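Local structure of N-acetylneuraminate lyase (Fusobacterium nucleatum subsp. nucleatum ATCC 25586, 5ZKA) at residues E137-V140 with R141-N145; K126-F129 with S130-K133; K247-H250 with T251-L255; A297-L300 with H301-F304. The protein belongs to the lyases and is built on the TIM-barrel fold of the dihydrodipicolinate synthetase family. All coordinates share one frame; numbering follows the deposited sequence.

In the fold
The four contacts sample local helix packing at two edges of a TIM-barrel enzyme. Contacts 2 and 1 mark the start and finish of one barrel helix, 129-143, with centres about 17 Å apart. On the opposite side of the chain's centre, contacts 3 and 4 belong to helices 242-262 and 291-304, which follow the last barrel helix. Their centres lie about 14 Å apart, and they touch where F304 packs on D254, with D254 CB 3.5 Å from F304 CZ. Contact 1 is about 40 Å from contact 3, centre to centre. The modified lysine K178 follows strand 174-176 and belongs to none of the four.

Contact 1: E137-V140 with R141-N145; sequences ETIV and RETGN
I139 and T143 meet at the C-terminal end of helix 129-143, where an ST turn helps to conclude one helix of the barrel. I139 O takes two bonds from a single residue: T143 OG1 at 2.8 Å and T143 N at 3.1 Å, arriving from opposite faces of the carbonyl plane. With chi1 at 64°, T143 OG1 sits between the backbone N and the carbonyl carbon, where it reaches back to I139 O and also faces N145 N. T143 OG1 in turn accepts from N145 N at 3.2 Å, which closes the ST turn and ties the departing chain to the helix. G144, with positive phi, is the first residue to leave helical geometry, yet its N still reaches V140 O at 2.7 Å. Beyond it V140 CG1 packs 3.8 Å from N145 O, a buried oxygen without a polar partner in the model.

One turn earlier, R141 sends its chain back along the helix and bends at chi3 (69°), bringing one guanidinium face over T138 CA. The R141 NH2 to T138 OG1 bond, 3.1 Å, is weak and strongly bent, and the hydroxyl's stronger partner is D134 O. E142 lies beside T138, its CG 4.0 Å from T138 CG2.

I139 turns inward against strands 117-120 and 147-150 and against L99 and A102 of helix 99-112. N145 ND2 bonds T110 OG1 and Y114 O, so the helix end is held within the beta-alpha-beta unit that leads into strand 147-150.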
# COMPACT_ATOMS: atom_id res chain seq x y z
N GLU A 137 -20.53 -3.15 19.71
CA GLU A 137 -20.65 -3.53 21.11
C GLU A 137 -21.93 -4.30 21.36
O GLU A 137 -21.96 -5.19 22.22
CB GLU A 137 -20.57 -2.29 22.00
CG GLU A 137 -19.33 -1.46 21.75
CD GLU A 137 -18.56 -1.14 23.01
OE1 GLU A 137 -18.82 -0.07 23.60
OE2 GLU A 137 -17.69 -1.95 23.39
N THR A 138 -23.00 -3.97 20.63
CA THR A 138 -24.27 -4.66 20.82
C THR A 138 -24.18 -6.11 20.36
O THR A 138 -24.66 -7.02 21.04
CB THR A 138 -25.38 -3.92 20.07
OG1 THR A 138 -25.58 -2.62 20.64
CG2 THR A 138 -26.69 -4.71 20.11
N ILE A 139 -23.56 -6.36 19.20
CA ILE A 139 -23.43 -7.74 18.75
C ILE A 139 -22.62 -8.54 19.75
O ILE A 139 -22.96 -9.69 20.08
CB ILE A 139 -22.81 -7.80 17.34
CG1 ILE A 139 -23.66 -6.99 16.35
CG2 ILE A 139 -22.67 -9.25 16.89
CD1 ILE A 139 -22.99 -6.74 14.99
N VAL A 140 -21.53 -7.97 20.26
CA VAL A 140 -20.69 -8.67 21.23
C VAL A 140 -21.48 -8.94 22.51
O VAL A 140 -21.55 -10.08 22.99
CB VAL A 140 -19.41 -7.87 21.52
CG1 VAL A 140 -18.65 -8.45 22.69
CG2 VAL A 140 -18.53 -7.81 20.27
N ARG A 141 -22.11 -7.90 23.04
CA ARG A 141 -22.89 -8.02 24.27
C ARG A 141 -23.98 -9.09 24.15
O ARG A 141 -24.17 -9.91 25.06
CB ARG A 141 -23.51 -6.67 24.61
CG ARG A 141 -24.33 -6.64 25.86
CD ARG A 141 -24.70 -5.21 26.21
NE ARG A 141 -25.64 -4.62 25.26
CZ ARG A 141 -25.34 -3.62 24.43
NH1 ARG A 141 -24.13 -3.09 24.44
NH2 ARG A 141 -26.27 -3.15 23.61
N GLU A 142 -24.71 -9.08 23.04
CA GLU A 142 -25.87 -9.96 22.91
C GLU A 142 -25.49 -11.40 22.58
O GLU A 142 -26.30 -12.31 22.83
CB GLU A 142 -26.82 -9.41 21.84
CG GLU A 142 -27.46 -8.08 22.22
CD GLU A 142 -28.51 -8.22 23.32
OE1 GLU A 142 -29.36 -9.14 23.23
OE2 GLU A 142 -28.48 -7.43 24.28
N THR A 143 -24.29 -11.64 22.04
CA THR A 143 -23.85 -13.00 21.73
C THR A 143 -22.86 -13.56 22.74
O THR A 143 -22.77 -14.78 22.89
CB THR A 143 -23.20 -13.06 20.34
OG1 THR A 143 -22.01 -12.26 20.32
CG2 THR A 143 -24.16 -12.56 19.27
N GLY A 144 -22.09 -12.72 23.43
CA GLY A 144 -21.00 -13.21 24.26
C GLY A 144 -19.83 -13.77 23.48
O GLY A 144 -18.95 -14.40 24.07
N ASN A 145 -19.79 -13.55 22.17
CA ASN A 145 -18.78 -14.15 21.31
C ASN A 145 -17.72 -13.11 20.96
O ASN A 145 -17.88 -11.91 21.23
CB ASN A 145 -19.45 -14.71 20.04
CG ASN A 145 -18.73 -15.94 19.48
OD1 ASN A 145 -17.53 -16.11 19.67
ND2 ASN A 145 -19.48 -16.80 18.80

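Contact 2: K126-F129 with S130-K133; sequences KFDF and SEIK
D128 and E131 face each other across a capping box at the N-terminus of helix 129-143, their side chains crossing at about a right angle with the carboxylate planes 35° apart. Each side chain serves the other's backbone. D128 OD1 accepts from E131 N at 3.1 Å, nearly in line with its own C-O bond, while E131 OE1 receives D128 N at 3.0 Å on its anti side. Chi1 of D128 (69°) sets the carboxylate between its backbone N and carbonyl carbon, over the first turn. There D128 OD1 gains a second donor, S130 OG, at 2.8 Å, on the syn side and somewhat out of plane. The two carboxylates come close, D128 OD1 to E131 OE1 3.6 Å, a like-charge approach that the N-H donors at this helix start probably offset.

The chain leading into the cap is held by packing. The F127 ring stands 77° from the E131 carboxylate and offers its edge, with OE1 in the ring plane; F127 CB also rests against I132 CG1. Both F127 and I132 continue onto P122, in the loop after strand 117-120.

F129 points its ring to another side of the helix. K133 CB stands over one face of the ring, and the extended chain then crosses obliquely past its rim. Helix 162-169 contributes Q164, E167 and L168 to the packing round F129. Midway along the K133 side chain, CD lies 4.2 Å from F129 CE2.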
# COMPACT_ATOMS: atom_id res chain seq x y z
N LYS A 126 -25.53 6.82 6.39
CA LYS A 126 -24.28 7.41 6.85
C LYS A 126 -24.26 7.43 8.38
O LYS A 126 -24.44 8.46 9.02
CB LYS A 126 -24.10 8.81 6.26
CG LYS A 126 -24.13 8.86 4.73
CD LYS A 126 -22.90 8.20 4.12
CE LYS A 126 -22.80 8.47 2.62
NZ LYS A 126 -21.70 7.69 1.99
N PHE A 127 -24.03 6.25 8.97
CA PHE A 127 -23.93 6.19 10.42
C PHE A 127 -22.69 6.93 10.89
O PHE A 127 -21.65 6.91 10.22
CB PHE A 127 -23.88 4.74 10.89
CG PHE A 127 -25.11 3.94 10.53
CD1 PHE A 127 -26.31 4.15 11.19
CD2 PHE A 127 -25.06 2.99 9.52
CE1 PHE A 127 -27.43 3.42 10.85
CE2 PHE A 127 -26.18 2.26 9.17
CZ PHE A 127 -27.37 2.47 9.84
N ASP A 128 -22.79 7.63 12.02
CA ASP A 128 -21.58 8.24 12.54
C ASP A 128 -20.85 7.22 13.40
O ASP A 128 -21.31 6.09 13.60
CB ASP A 128 -21.88 9.57 13.25
CG ASP A 128 -22.62 9.40 14.56
OD1 ASP A 128 -22.60 8.31 15.17
OD2 ASP A 128 -23.24 10.41 15.00
N PHE A 129 -19.67 7.59 13.91
CA PHE A 129 -18.85 6.57 14.55
C PHE A 129 -19.49 6.06 15.84
O PHE A 129 -19.39 4.87 16.15
CB PHE A 129 -17.44 7.06 14.85
CG PHE A 129 -16.63 6.03 15.57
CD1 PHE A 129 -16.19 4.90 14.89
CD2 PHE A 129 -16.39 6.14 16.93
CE1 PHE A 129 -15.47 3.92 15.55
CE2 PHE A 129 -15.67 5.16 17.59
CZ PHE A 129 -15.22 4.05 16.90
N SER A 130 -20.13 6.94 16.61
CA SER A 130 -20.77 6.47 17.83
C SER A 130 -21.81 5.39 17.53
O SER A 130 -21.99 4.46 18.32
CB SER A 130 -21.44 7.62 18.57
OG SER A 130 -22.63 8.02 17.91
N GLU A 131 -22.49 5.50 16.38
CA GLU A 131 -23.47 4.48 16.02
C GLU A 131 -22.79 3.19 15.59
O GLU A 131 -23.25 2.09 15.93
CB GLU A 131 -24.39 5.02 14.93
CG GLU A 131 -25.25 6.15 15.47
CD GLU A 131 -25.93 7.00 14.42
OE1 GLU A 131 -25.41 7.09 13.28
OE2 GLU A 131 -26.98 7.60 14.75
N ILE A 132 -21.67 3.30 14.86
CA ILE A 132 -20.90 2.12 14.47
C ILE A 132 -20.39 1.38 15.71
O ILE A 132 -20.39 0.14 15.77
CB ILE A 132 -19.75 2.54 13.55
CG1 ILE A 132 -20.30 2.97 12.18
CG2 ILE A 132 -18.71 1.45 13.44
CD1 ILE A 132 -19.26 3.59 11.26
N LYS A 133 -19.94 2.14 16.71
CA LYS A 133 -19.44 1.54 17.95
C LYS A 133 -20.55 0.79 18.67
O LYS A 133 -20.35 -0.33 19.15
CB LYS A 133 -18.85 2.63 18.85
CG LYS A 133 -18.17 2.10 20.11
CD LYS A 133 -17.44 3.24 20.84
CE LYS A 133 -16.90 2.78 22.18
NZ LYS A 133 -16.60 3.93 23.08

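Contact 3: K247-H250 with T251-L255; sequences KIQH and TTNDL
I248 O is gripped twice by T252, whose N and OG1 approach from opposite faces of the carbonyl plane at 2.9 and 3.0 Å. With OG1 set beside its own backbone N (chi1 -73°), the hydroxyl turns back along helix 242-262 toward that carbonyl. N226 of helix 223-237 also bonds this hydroxyl, linking the two helices.

One residue further on, Q249 and N253 join their amides. Q249 bends at chi2 (78°) so that NE2 meets N253 OD1 at 3.0 Å. The oxygen lies close to the plane of the Q249 amide, but the donor stands well above the N253 carbonyl plane and misses its lone pairs; the two amides are inclined by 52°. Their remaining ends are taken up elsewhere: Q249 OE1 accepts from L208 N, while N253 ND2 donates to E205 O and to an acidic side chain of the other protein chain.

H250 and D254, paired along the backbone, also look to that other protein chain, where H250 ND1 bonds an acidic side chain and both carboxylate oxygens of D254 pair with basic ones. Helix 242-262 packs on both helix 223-237, where I248 touches I233 and L236, and helix 291-304, whose F304 covers T251, D254 and L255.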
# COMPACT_ATOMS: atom_id res chain seq x y z
N LYS A 247 8.85 -13.71 -5.69
CA LYS A 247 8.63 -14.47 -6.92
C LYS A 247 7.25 -15.10 -6.92
O LYS A 247 6.55 -15.08 -7.94
CB LYS A 247 9.71 -15.54 -7.10
CG LYS A 247 11.08 -14.97 -7.43
CD LYS A 247 11.97 -16.01 -8.11
CE LYS A 247 13.38 -15.47 -8.28
NZ LYS A 247 14.00 -15.17 -6.96
N ILE A 248 6.83 -15.65 -5.78
CA ILE A 248 5.52 -16.29 -5.70
C ILE A 248 4.39 -15.26 -5.67
O ILE A 248 3.32 -15.49 -6.24
CB ILE A 248 5.49 -17.23 -4.48
CG1 ILE A 248 6.57 -18.31 -4.65
CG2 ILE A 248 4.11 -17.85 -4.30
CD1 ILE A 248 6.85 -19.11 -3.39
N GLN A 249 4.61 -14.10 -5.06
CA GLN A 249 3.61 -13.03 -5.17
C GLN A 249 3.48 -12.55 -6.61
O GLN A 249 2.37 -12.23 -7.07
CB GLN A 249 3.98 -11.85 -4.26
CG GLN A 249 2.93 -10.74 -4.23
CD GLN A 249 1.76 -11.11 -3.36
OE1 GLN A 249 1.90 -11.18 -2.14
NE2 GLN A 249 0.60 -11.38 -3.96
N HIS A 250 4.60 -12.50 -7.34
CA HIS A 250 4.55 -12.11 -8.75
C HIS A 250 3.70 -13.09 -9.55
O HIS A 250 2.88 -12.69 -10.39
CB HIS A 250 5.96 -12.05 -9.33
CG HIS A 250 6.69 -10.76 -9.06
ND1 HIS A 250 6.07 -9.54 -8.99
CD2 HIS A 250 8.02 -10.52 -8.94
CE1 HIS A 250 6.97 -8.59 -8.80
NE2 HIS A 250 8.17 -9.16 -8.76
N THR A 251 3.94 -14.39 -9.36
CA THR A 251 3.18 -15.39 -10.09
C THR A 251 1.71 -15.34 -9.70
O THR A 251 0.82 -15.39 -10.56
CB THR A 251 3.75 -16.79 -9.82
OG1 THR A 251 5.10 -16.86 -10.32
CG2 THR A 251 2.91 -17.86 -10.49
N THR A 252 1.45 -15.22 -8.40
CA THR A 252 0.08 -15.08 -7.90
C THR A 252 -0.63 -13.90 -8.53
O THR A 252 -1.80 -14.00 -8.94
CB THR A 252 0.11 -14.94 -6.38
OG1 THR A 252 0.44 -16.21 -5.80
CG2 THR A 252 -1.25 -14.47 -5.81
N ASN A 253 0.05 -12.76 -8.65
CA ASN A 253 -0.62 -11.59 -9.19
C ASN A 253 -0.80 -11.65 -10.70
O ASN A 253 -1.69 -10.97 -11.22
CB ASN A 253 0.12 -10.32 -8.75
CG ASN A 253 -0.15 -9.98 -7.29
OD1 ASN A 253 -0.77 -10.77 -6.58
ND2 ASN A 253 0.30 -8.80 -6.84
N ASP A 254 -0.01 -12.44 -11.42
CA ASP A 254 -0.38 -12.74 -12.81
C ASP A 254 -1.71 -13.47 -12.86
O ASP A 254 -2.56 -13.20 -13.72
CB ASP A 254 0.71 -13.60 -13.47
CG ASP A 254 1.93 -12.80 -13.91
OD1 ASP A 254 1.90 -11.55 -13.88
OD2 ASP A 254 2.93 -13.45 -14.30
N LEU A 255 -1.90 -14.43 -11.96
CA LEU A 255 -3.17 -15.14 -11.89
C LEU A 255 -4.30 -14.21 -11.45
O LEU A 255 -5.37 -14.18 -12.06
CB LEU A 255 -3.03 -16.33 -10.94
CG LEU A 255 -4.35 -16.99 -10.51
CD1 LEU A 255 -5.06 -17.60 -11.73
CD2 LEU A 255 -4.07 -18.05 -9.45

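Contact 4: A297-L300 with H301-F304; sequences AKEL and HKKF
E299 and K302 supply the ionic interaction of this stretch, a salt bridge between residues one turn apart on the solvent-facing side of helix 291-304. K302 NZ meets E299 OE2 at 2.9 Å on the syn lone pair, the side of the other carboxylate oxygen. Two bends make the closure possible: E299 folds at chi2 (-54°) and K302 at chi3 (54°), so the chains run side by side in the same direction. The methylenes follow, with K302 CE 3.5 Å from E299 OE2. K298 lies across the same lysine, its CG 4.0 Å from K302 CD, and the two ammonium groups stay 5.2 Å apart from NZ to NZ; the carboxylate probably eases their repulsion.

Apolar packing lies between L300 and F304. L300 CD2 approaches F304 CE2 at 4.0 Å, and the ring presents its edge to L300 O, 3.5 Å from F304 CD2. One face of that ring carries the aliphatic chain of its neighbour K303, whose CG sits 3.8 Å above the ring centre.

Backbone bonds complete the set: H301, K302, K303 and F304 each donate to the carbonyl four residues earlier, F304 N reaching L300 O at 2.9 Å. H301 directs its imidazole away from the salt bridge, and its NE2 bonds E275 OE2.

The exposed charged face and the face bearing L300 and F304 are those of an amphipathic helix. L300 and H301 pack on helix 264-274 and F304 on helix 242-262, within the C-terminal helical extension that follows the TIM barrel in this family.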
# COMPACT_ATOMS: atom_id res chain seq x y z
N ALA A 297 -10.71 -18.74 -18.47
CA ALA A 297 -10.51 -19.42 -17.19
C ALA A 297 -9.77 -20.73 -17.39
O ALA A 297 -8.91 -21.11 -16.58
CB ALA A 297 -11.85 -19.65 -16.48
N LYS A 298 -10.07 -21.44 -18.49
CA LYS A 298 -9.38 -22.69 -18.77
C LYS A 298 -7.89 -22.44 -18.98
O LYS A 298 -7.06 -23.25 -18.56
CB LYS A 298 -10.00 -23.37 -19.98
CG LYS A 298 -9.32 -24.67 -20.39
CD LYS A 298 -10.09 -25.36 -21.51
CE LYS A 298 -9.24 -26.46 -22.16
NZ LYS A 298 -9.97 -27.18 -23.26
N GLU A 299 -7.54 -21.29 -19.57
CA GLU A 299 -6.13 -21.00 -19.81
C GLU A 299 -5.42 -20.61 -18.52
O GLU A 299 -4.26 -21.01 -18.32
CB GLU A 299 -5.98 -19.90 -20.86
CG GLU A 299 -6.31 -20.36 -22.28
CD GLU A 299 -5.52 -21.60 -22.70
OE1 GLU A 299 -4.27 -21.52 -22.78
OE2 GLU A 299 -6.14 -22.65 -22.94
N LEU A 300 -6.09 -19.84 -17.66
CA LEU A 300 -5.54 -19.52 -16.34
C LEU A 300 -5.30 -20.78 -15.52
O LEU A 300 -4.27 -20.93 -14.85
CB LEU A 300 -6.48 -18.59 -15.57
CG LEU A 300 -6.68 -17.17 -16.09
CD1 LEU A 300 -7.77 -16.45 -15.29
CD2 LEU A 300 -5.38 -16.39 -16.04
N HIS A 301 -6.27 -21.70 -15.54
CA HIS A 301 -6.09 -22.97 -14.84
C HIS A 301 -4.90 -23.74 -15.40
O HIS A 301 -4.03 -24.20 -14.64
CB HIS A 301 -7.38 -23.78 -14.94
CG HIS A 301 -7.33 -25.10 -14.24
ND1 HIS A 301 -7.22 -26.29 -14.92
CD2 HIS A 301 -7.37 -25.42 -12.92
CE1 HIS A 301 -7.20 -27.29 -14.05
NE2 HIS A 301 -7.28 -26.79 -12.84
N LYS A 302 -4.82 -23.87 -16.73
CA LYS A 302 -3.71 -24.62 -17.33
C LYS A 302 -2.36 -23.99 -17.02
O LYS A 302 -1.36 -24.70 -16.82
CB LYS A 302 -3.92 -24.73 -18.84
CG LYS A 302 -4.82 -25.89 -19.25
CD LYS A 302 -5.47 -25.67 -20.61
CE LYS A 302 -4.44 -25.38 -21.69
NZ LYS A 302 -5.06 -25.39 -23.05
N LYS A 303 -2.29 -22.66 -16.96
CA LYS A 303 -1.00 -22.00 -16.77
C LYS A 303 -0.58 -21.95 -15.31
O LYS A 303 0.61 -22.05 -15.00
CB LYS A 303 -1.04 -20.59 -17.36
CG LYS A 303 0.25 -19.78 -17.15
CD LYS A 303 0.28 -18.56 -18.06
CE LYS A 303 1.53 -17.72 -17.84
NZ LYS A 303 2.78 -18.54 -17.85
N PHE A 304 -1.53 -21.77 -14.39
CA PHE A 304 -1.19 -21.44 -13.00
C PHE A 304 -1.52 -22.52 -11.99
O PHE A 304 -0.91 -22.53 -10.91
CB PHE A 304 -1.87 -20.12 -12.59
CG PHE A 304 -1.34 -18.91 -13.33
CD1 PHE A 304 -0.06 -18.44 -13.09
CD2 PHE A 304 -2.10 -18.29 -14.30
CE1 PHE A 304 0.44 -17.36 -13.79
CE2 PHE A 304 -1.62 -17.19 -14.99
CZ PHE A 304 -0.34 -16.73 -14.74